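Local coordinates for protein putative isomerase (Sinorhizobium meliloti, PDB 2PPG) that is of unknown specific function but belongs to the mandelate racemase and muconate lactonizing enzyme family of the enolase superfamily, with a TIM-barrel-like C-terminal domain, at residues A[158-163]-A[184-189]; A[213-218]-A[238-243]. One frame throughout, in Å; residues are numbered along the deposited sequence.

Contact 1: A[158-163]-A[184-189]; sequences AYISGL and SSFKFA
The phenol ring of Y159 slants across the side chain of K187: CE1 lies 3.6 Å from K187 CB, and the ring meets W240 edge-to-face beyond the two segments. The ring of F186, the second flat group, takes I160 obliquely, with I160 CB 3.7 Å from F186 CD1; these two side chains lie alongside each other and point the same way, I160 touching W178 and F186 touching Q179 of helix 168-180. A bend in the lysine chain (chi3 81°) turns its end back to the phenol, where K187 NZ donates a hydrogen bond to Y159 OH over 3.1 Å. The ammonium group also makes salt bridges to E243 and E344, and E344 accepts a hydrogen bond from S161 OG, so the lysine tip is located by several polar partners at once. The segments belong to a beta-alpha-beta crossover of the C-terminal barrel domain: strand 155-161 leads through helix 168-180 to strand 185-189, which runs parallel beside it at 30°. I160 makes two rungs of the ladder, its N donating to S185 O and its O receiving K187 N at 2.8 Å, accompanied by a CA-H...O contact from F186 CA to I160 O at 3.3 Å. Two residues on, just past the end of the strand, G162 N donates to K187 O at 3.0 Å. At the other end, Y159 CB packs against S185 CB at 3.3 Å, and a water molecule carries the pairing further, donating to A158 O and accepting from S184 N.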
ATOM      1  N   ALA A 158     -20.764 -23.919 -24.760  1.00 30.85           N
ATOM      2  CA  ALA A 158     -21.389 -24.406 -23.534  1.00 28.56           C
ATOM      3  C   ALA A 158     -20.442 -25.388 -22.880  1.00 28.96           C
ATOM      4  O   ALA A 158     -19.650 -26.025 -23.559  1.00 33.23           O
ATOM      5  CB  ALA A 158     -22.698 -25.071 -23.846  1.00 21.12           C
ATOM      6  N   TYR A 159     -20.502 -25.519 -21.565  1.00 28.30           N
ATOM      7  CA  TYR A 159     -19.757 -26.608 -20.939  1.00 27.69           C
ATOM      8  C   TYR A 159     -20.679 -27.449 -20.095  1.00 25.27           C
ATOM      9  O   TYR A 159     -21.610 -26.929 -19.480  1.00 24.67           O
ATOM     10  CB  TYR A 159     -18.560 -26.112 -20.131  1.00 26.51           C
ATOM     11  CG  TYR A 159     -18.879 -25.363 -18.853  1.00 26.69           C
ATOM     12  CD1 TYR A 159     -19.131 -26.052 -17.667  1.00 27.50           C
ATOM     13  CD2 TYR A 159     -18.868 -23.978 -18.812  1.00 25.26           C
ATOM     14  CE1 TYR A 159     -19.394 -25.401 -16.503  1.00 26.56           C
ATOM     15  CE2 TYR A 159     -19.125 -23.307 -17.637  1.00 26.60           C
ATOM     16  CZ  TYR A 159     -19.391 -24.027 -16.483  1.00 28.86           C
ATOM     17  OH  TYR A 159     -19.654 -23.386 -15.291  1.00 29.14           O
ATOM     18  N   ILE A 160     -20.416 -28.748 -20.103  1.00 26.34           N
ATOM     19  CA  ILE A 160     -21.152 -29.726 -19.322  1.00 29.00           C
ATOM     20  C   ILE A 160     -20.847 -29.560 -17.846  1.00 30.20           C
ATOM     21  O   ILE A 160     -19.693 -29.619 -17.422  1.00 31.54           O
ATOM     22  CB  ILE A 160     -20.767 -31.155 -19.739  1.00 33.04           C
ATOM     23  CG1 ILE A 160     -21.174 -31.405 -21.186  1.00 32.81           C
ATOM     24  CG2 ILE A 160     -21.430 -32.179 -18.821  1.00 33.22           C
ATOM     25  CD1 ILE A 160     -22.668 -31.537 -21.348  1.00 35.94           C
ATOM     26  N   SER A 161     -21.900 -29.346 -17.070  1.00 35.96           N
ATOM     27  CA  SER A 161     -21.784 -29.127 -15.641  1.00 36.53           C
ATOM     28  C   SER A 161     -22.494 -30.243 -14.930  1.00 37.34           C
ATOM     29  O   SER A 161     -23.597 -30.624 -15.322  1.00 36.51           O
ATOM     30  CB  SER A 161     -22.452 -27.814 -15.262  1.00 38.84           C
ATOM     31  OG  SER A 161     -22.189 -27.491 -13.909  1.00 42.37           O
ATOM     32  N   GLY A 162     -21.861 -30.771 -13.887  1.00 41.09           N
ATOM     33  CA  GLY A 162     -22.462 -31.831 -13.085  1.00 44.98           C
ATOM     34  C   GLY A 162     -22.520 -33.199 -13.741  1.00 47.29           C
ATOM     35  O   GLY A 162     -22.996 -33.362 -14.873  1.00 50.43           O
ATOM     36  N   LEU A 163     -22.042 -34.200 -13.014  1.00 47.75           N
ATOM     37  CA  LEU A 163     -22.042 -35.567 -13.508  1.00 46.62           C
ATOM     38  C   LEU A 163     -22.648 -36.444 -12.444  1.00 48.24           C
ATOM     39  O   LEU A 163     -21.927 -36.965 -11.605  1.00 45.39           O
ATOM     40  CB  LEU A 163     -20.618 -36.022 -13.792  1.00 41.18           C
ATOM     41  CG  LEU A 163     -19.814 -35.128 -14.727  1.00 38.91           C
ATOM     42  CD1 LEU A 163     -18.354 -35.523 -14.690  1.00 37.82           C
ATOM     43  CD2 LEU A 163     -20.385 -35.204 -16.149  1.00 39.10           C
ATOM     44  N   SER A 184     -16.743 -30.219 -25.264  1.00 36.79           N
ATOM     45  CA  SER A 184     -15.327 -30.387 -24.917  1.00 35.71           C
ATOM     46  C   SER A 184     -14.882 -29.558 -23.708  1.00 34.64           C
ATOM     47  O   SER A 184     -13.697 -29.258 -23.551  1.00 32.03           O
ATOM     48  CB  SER A 184     -14.462 -30.068 -26.125  1.00 37.06           C
ATOM     49  OG  SER A 184     -14.936 -28.881 -26.741  1.00 44.67           O
ATOM     50  N   SER A 185     -15.841 -29.187 -22.861  1.00 33.90           N
ATOM     51  CA  SER A 185     -15.556 -28.469 -21.618  1.00 32.15           C
ATOM     52  C   SER A 185     -16.426 -29.071 -20.534  1.00 32.62           C
ATOM     53  O   SER A 185     -17.587 -29.411 -20.782  1.00 33.07           O
ATOM     54  CB  SER A 185     -15.845 -26.978 -21.755  1.00 30.80           C
ATOM     55  OG  SER A 185     -14.907 -26.347 -22.595  1.00 32.83           O
ATOM     56  N   PHE A 186     -15.862 -29.224 -19.341  1.00 28.36           N
ATOM     57  CA  PHE A 186     -16.525 -29.973 -18.278  1.00 26.82           C
ATOM     58  C   PHE A 186     -16.286 -29.332 -16.926  1.00 26.71           C
ATOM     59  O   PHE A 186     -15.261 -28.687 -16.712  1.00 27.62           O
ATOM     60  CB  PHE A 186     -16.039 -31.439 -18.293  1.00 28.17           C
ATOM     61  CG  PHE A 186     -16.299 -32.130 -19.605  1.00 28.73           C
ATOM     62  CD1 PHE A 186     -17.468 -32.849 -19.805  1.00 31.84           C
ATOM     63  CD2 PHE A 186     -15.412 -31.991 -20.665  1.00 27.96           C
ATOM     64  CE1 PHE A 186     -17.734 -33.431 -21.043  1.00 32.49           C
ATOM     65  CE2 PHE A 186     -15.671 -32.566 -21.894  1.00 26.89           C
ATOM     66  CZ  PHE A 186     -16.834 -33.282 -22.087  1.00 26.98           C
ATOM     67  N   LYS A 187     -17.248 -29.488 -16.025  1.00 26.95           N
ATOM     68  CA  LYS A 187     -17.060 -29.113 -14.631  1.00 26.17           C
ATOM     69  C   LYS A 187     -17.697 -30.167 -13.733  1.00 28.34           C
ATOM     70  O   LYS A 187     -18.848 -30.541 -13.926  1.00 33.95           O
ATOM     71  CB  LYS A 187     -17.687 -27.748 -14.345  1.00 26.19           C
ATOM     72  CG  LYS A 187     -17.289 -27.158 -13.003  1.00 27.12           C
ATOM     73  CD  LYS A 187     -17.937 -25.821 -12.778  1.00 28.06           C
ATOM     74  CE  LYS A 187     -19.364 -25.969 -12.302  1.00 31.28           C
ATOM     75  NZ  LYS A 187     -20.086 -24.689 -12.487  1.00 28.77           N
ATOM     76  N   PHE A 188     -16.954 -30.649 -12.753  1.00 32.65           N
ATOM     77  CA  PHE A 188     -17.522 -31.533 -11.737  1.00 34.09           C
ATOM     78  C   PHE A 188     -17.592 -30.821 -10.398  1.00 35.62           C
ATOM     79  O   PHE A 188     -16.755 -29.973 -10.091  1.00 32.16           O
ATOM     80  CB  PHE A 188     -16.682 -32.799 -11.596  1.00 32.62           C
ATOM     81  CG  PHE A 188     -15.313 -32.565 -11.023  1.00 29.65           C
ATOM     82  CD1 PHE A 188     -15.068 -32.749  -9.663  1.00 33.99           C
ATOM     83  CD2 PHE A 188     -14.269 -32.193 -11.830  1.00 28.81           C
ATOM     84  CE1 PHE A 188     -13.809 -32.555  -9.128  1.00 27.87           C
ATOM     85  CE2 PHE A 188     -13.008 -31.996 -11.297  1.00 31.02           C
ATOM     86  CZ  PHE A 188     -12.782 -32.179  -9.946  1.00 28.77           C
ATOM     87  N   ALA A 189     -18.591 -31.177  -9.598  1.00 43.87           N
ATOM     88  CA  ALA A 189     -18.726 -30.637  -8.233  1.00 45.62           C
ATOM     89  C   ALA A 189     -17.900 -31.460  -7.259  1.00 43.41           C
ATOM     90  O   ALA A 189     -17.947 -32.685  -7.292  1.00 40.47           O
ATOM     91  CB  ALA A 189     -20.193 -30.618  -7.798  1.00 45.45           C
TER
HETATM   92  O   HOH W   1     -18.280 -27.757 -24.991  1.00 27.12           O

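Contact 2: A[213-218]-A[238-243]; sequences RIACDM and GLWFAE
M218 N donates to E243 O over 2.9 Å, the last rung of a parallel ladder in which C216 makes the two preceding bonds, its N to F241 O and its O from E243 N, each close to straight. The earliest rung differs: W240 N approaches I214 O from above the carbonyl plane at 3.0 Å, while a water bridges I214 N to G238 O. Along one flank flat groups follow one another. The guanidinium of R213 lies flat on W240, centres 4.1 Å apart and planes at 26°, and its NE is held by S185 OG; F241 brings its edge, CD2, over the opposite indole face. With CG of F241 set between its own N and carbonyl carbon (chi1 66°), the phenyl ring turns its face to A215, whose CB stands 3.4 Å from the centroid and only 2° off the normal, a textbook CH-pi contact. Farther along, D217 OD2 and E243 OE2 come within 2.8 Å, two acceptors with no hydrogen bond between them; E243 OE1 is engaged by K187 and Q290. On the other flank the selenomethionine M218 reaches back, its CE 3.4 Å from A242 CB. The two strands pair in parallel within a beta-alpha-beta unit of the TIM-barrel-like domain, connected through helix 224-234, against which C216, M218 and L239 pack, while I214 and L239 also touch helix 197-208.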
ATOM      1  N   ARG A 213     -11.225 -29.315 -21.728  1.00 33.45           N
ATOM      2  CA  ARG A 213     -11.134 -28.434 -20.555  1.00 30.59           C
ATOM      3  C   ARG A 213     -11.972 -28.969 -19.411  1.00 30.92           C
ATOM      4  O   ARG A 213     -13.106 -29.425 -19.609  1.00 29.18           O
ATOM      5  CB  ARG A 213     -11.548 -27.008 -20.884  1.00 30.71           C
ATOM      6  CG  ARG A 213     -10.652 -26.317 -21.889  1.00 34.85           C
ATOM      7  CD  ARG A 213     -11.029 -24.852 -22.064  1.00 37.09           C
ATOM      8  NE  ARG A 213     -12.410 -24.692 -22.519  1.00 38.72           N
ATOM      9  CZ  ARG A 213     -12.990 -23.520 -22.767  1.00 37.72           C
ATOM     10  NH1 ARG A 213     -12.314 -22.398 -22.604  1.00 38.52           N
ATOM     11  NH2 ARG A 213     -14.252 -23.470 -23.168  1.00 36.72           N
ATOM     12  N   ILE A 214     -11.393 -28.931 -18.211  1.00 31.28           N
ATOM     13  CA  ILE A 214     -11.990 -29.552 -17.032  1.00 28.74           C
ATOM     14  C   ILE A 214     -11.805 -28.644 -15.819  1.00 32.61           C
ATOM     15  O   ILE A 214     -10.687 -28.410 -15.342  1.00 35.46           O
ATOM     16  CB  ILE A 214     -11.355 -30.925 -16.716  1.00 27.06           C
ATOM     17  CG1 ILE A 214     -11.501 -31.892 -17.893  1.00 28.26           C
ATOM     18  CG2 ILE A 214     -12.031 -31.546 -15.515  1.00 29.30           C
ATOM     19  CD1 ILE A 214     -10.668 -33.147 -17.752  1.00 27.99           C
ATOM     20  N   ALA A 215     -12.914 -28.132 -15.322  1.00 30.74           N
ATOM     21  CA  ALA A 215     -12.883 -27.257 -14.182  1.00 29.60           C
ATOM     22  C   ALA A 215     -13.407 -27.992 -12.953  1.00 30.95           C
ATOM     23  O   ALA A 215     -13.991 -29.074 -13.062  1.00 30.80           O
ATOM     24  CB  ALA A 215     -13.710 -26.021 -14.469  1.00 26.04           C
ATOM     25  N   CYS A 216     -13.177 -27.402 -11.783  1.00 33.56           N
ATOM     26  CA  CYS A 216     -13.675 -27.939 -10.527  1.00 32.92           C
ATOM     27  C   CYS A 216     -14.470 -26.898  -9.726  1.00 32.56           C
ATOM     28  O   CYS A 216     -13.967 -25.814  -9.422  1.00 30.36           O
ATOM     29  CB  CYS A 216     -12.518 -28.449  -9.689  1.00 34.68           C
ATOM     30  SG  CYS A 216     -13.040 -29.038  -8.069  1.00 40.75           S
ATOM     31  N   ASP A 217     -15.710 -27.227  -9.389  1.00 31.42           N
ATOM     32  CA  ASP A 217     -16.512 -26.354  -8.548  1.00 33.85           C
ATOM     33  C   ASP A 217     -16.367 -26.824  -7.099  1.00 35.32           C
ATOM     34  O   ASP A 217     -16.892 -27.860  -6.725  1.00 36.86           O
ATOM     35  CB  ASP A 217     -17.971 -26.373  -9.013  1.00 35.67           C
ATOM     36  CG  ASP A 217     -18.888 -25.476  -8.175  1.00 40.84           C
ATOM     37  OD1 ASP A 217     -18.473 -24.971  -7.108  1.00 41.87           O
ATOM     38  OD2 ASP A 217     -20.050 -25.273  -8.592  1.00 45.06           O
HETATM   39  N   MSE A 218     -15.673 -26.041  -6.282  1.00 40.49           N
HETATM   40  CA  MSE A 218     -15.298 -26.460  -4.934  1.00 45.35           C
HETATM   41  C   MSE A 218     -16.270 -26.133  -3.803  1.00 40.38           C
HETATM   42  O   MSE A 218     -16.013 -26.465  -2.650  1.00 34.68           O
HETATM   43  CB  MSE A 218     -13.936 -25.902  -4.600  1.00 50.04           C
HETATM   44  CG  MSE A 218     -12.862 -26.488  -5.453  1.00 52.70           C
HETATM   45 SE   MSE A 218     -11.266 -25.422  -5.321  1.00 61.58          SE
HETATM   46  CE  MSE A 218     -10.485 -26.019  -6.996  1.00 58.15           C
ATOM     47  N   GLY A 238      -4.236 -30.730 -15.332  1.00 34.76           N
ATOM     48  CA  GLY A 238      -4.665 -29.718 -16.297  1.00 38.82           C
ATOM     49  C   GLY A 238      -5.983 -29.066 -15.918  1.00 37.91           C
ATOM     50  O   GLY A 238      -7.028 -29.400 -16.473  1.00 38.04           O
ATOM     51  N   LEU A 239      -5.923 -28.126 -14.976  1.00 34.23           N
ATOM     52  CA  LEU A 239      -7.133 -27.518 -14.409  1.00 33.03           C
ATOM     53  C   LEU A 239      -7.519 -26.222 -15.126  1.00 30.08           C
ATOM     54  O   LEU A 239      -6.746 -25.267 -15.166  1.00 33.38           O
ATOM     55  CB  LEU A 239      -6.983 -27.313 -12.885  1.00 29.51           C
ATOM     56  CG  LEU A 239      -8.181 -26.873 -12.024  1.00 29.85           C
ATOM     57  CD1 LEU A 239      -9.401 -27.799 -12.093  1.00 25.08           C
ATOM     58  CD2 LEU A 239      -7.743 -26.683 -10.583  1.00 30.97           C
ATOM     59  N   TRP A 240      -8.716 -26.226 -15.708  1.00 28.82           N
ATOM     60  CA  TRP A 240      -9.296 -25.084 -16.416  1.00 23.71           C
ATOM     61  C   TRP A 240      -9.601 -23.939 -15.451  1.00 26.24           C
ATOM     62  O   TRP A 240      -9.040 -22.852 -15.581  1.00 24.31           O
ATOM     63  CB  TRP A 240     -10.569 -25.544 -17.128  1.00 26.55           C
ATOM     64  CG  TRP A 240     -11.292 -24.500 -17.920  1.00 27.29           C
ATOM     65  CD1 TRP A 240     -10.772 -23.341 -18.452  1.00 25.01           C
ATOM     66  CD2 TRP A 240     -12.667 -24.539 -18.313  1.00 28.29           C
ATOM     67  NE1 TRP A 240     -11.750 -22.647 -19.113  1.00 25.08           N
ATOM     68  CE2 TRP A 240     -12.922 -23.363 -19.055  1.00 30.29           C
ATOM     69  CE3 TRP A 240     -13.714 -25.446 -18.097  1.00 27.19           C
ATOM     70  CZ2 TRP A 240     -14.185 -23.075 -19.586  1.00 27.84           C
ATOM     71  CZ3 TRP A 240     -14.965 -25.156 -18.626  1.00 27.18           C
ATOM     72  CH2 TRP A 240     -15.189 -23.981 -19.361  1.00 26.12           C
ATOM     73  N   PHE A 241     -10.476 -24.173 -14.478  1.00 25.95           N
ATOM     74  CA  PHE A 241     -10.684 -23.165 -13.440  1.00 27.44           C
ATOM     75  C   PHE A 241     -11.182 -23.686 -12.093  1.00 27.58           C
ATOM     76  O   PHE A 241     -11.831 -24.725 -12.014  1.00 27.40           O
ATOM     77  CB  PHE A 241     -11.556 -22.013 -13.943  1.00 26.86           C
ATOM     78  CG  PHE A 241     -12.989 -22.393 -14.256  1.00 29.42           C
ATOM     79  CD1 PHE A 241     -13.930 -22.554 -13.238  1.00 30.04           C
ATOM     80  CD2 PHE A 241     -13.417 -22.510 -15.578  1.00 27.26           C
ATOM     81  CE1 PHE A 241     -15.263 -22.872 -13.536  1.00 29.73           C
ATOM     82  CE2 PHE A 241     -14.749 -22.816 -15.884  1.00 24.26           C
ATOM     83  CZ  PHE A 241     -15.670 -22.994 -14.870  1.00 24.70           C
ATOM     84  N   ALA A 242     -10.841 -22.958 -11.033  1.00 28.07           N
ATOM     85  CA  ALA A 242     -11.346 -23.234  -9.694  1.00 30.83           C
ATOM     86  C   ALA A 242     -12.520 -22.311  -9.402  1.00 29.90           C
ATOM     87  O   ALA A 242     -12.388 -21.098  -9.462  1.00 32.63           O
ATOM     88  CB  ALA A 242     -10.259 -23.020  -8.684  1.00 29.07           C
ATOM     89  N   GLU A 243     -13.673 -22.889  -9.101  1.00 34.80           N
ATOM     90  CA  GLU A 243     -14.872 -22.114  -8.779  1.00 34.74           C
ATOM     91  C   GLU A 243     -15.162 -22.181  -7.279  1.00 33.89           C
ATOM     92  O   GLU A 243     -14.956 -23.220  -6.647  1.00 32.79           O
ATOM     93  CB  GLU A 243     -16.066 -22.643  -9.590  1.00 35.78           C
ATOM     94  CG  GLU A 243     -17.446 -22.269  -9.043  1.00 38.79           C
ATOM     95  CD  GLU A 243     -18.582 -22.668  -9.966  1.00 40.92           C
ATOM     96  OE1 GLU A 243     -18.312 -22.954 -11.150  1.00 44.00           O
ATOM     97  OE2 GLU A 243     -19.748 -22.693  -9.511  1.00 44.41           O
TER
HETATM   98  O   HOH W   2      -8.638 -28.174 -18.309  1.00 30.51           O

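Overall arrangement
Contacts 1 and 2 are two beta-alpha-beta units in series along one barrel wall, joined by the crossover from strand 185-189 through helix 197-208 to strand 213-217; their centres lie about 9 Å apart. Probable backbone hydrogen bonds fasten the seam between those strands: F186 N to R213 O and A215 N to F186 O, both 2.8 Å. F188 CD2 packs on A215 O at 3.4 Å. On the other sheet face, K187 CE approaches D217 CB at 3.6 Å. K187, with D217 and E243 near the C-terminal ends of their strands, is placed as in the active sites of enolase-superfamily relatives, consistent with a site here.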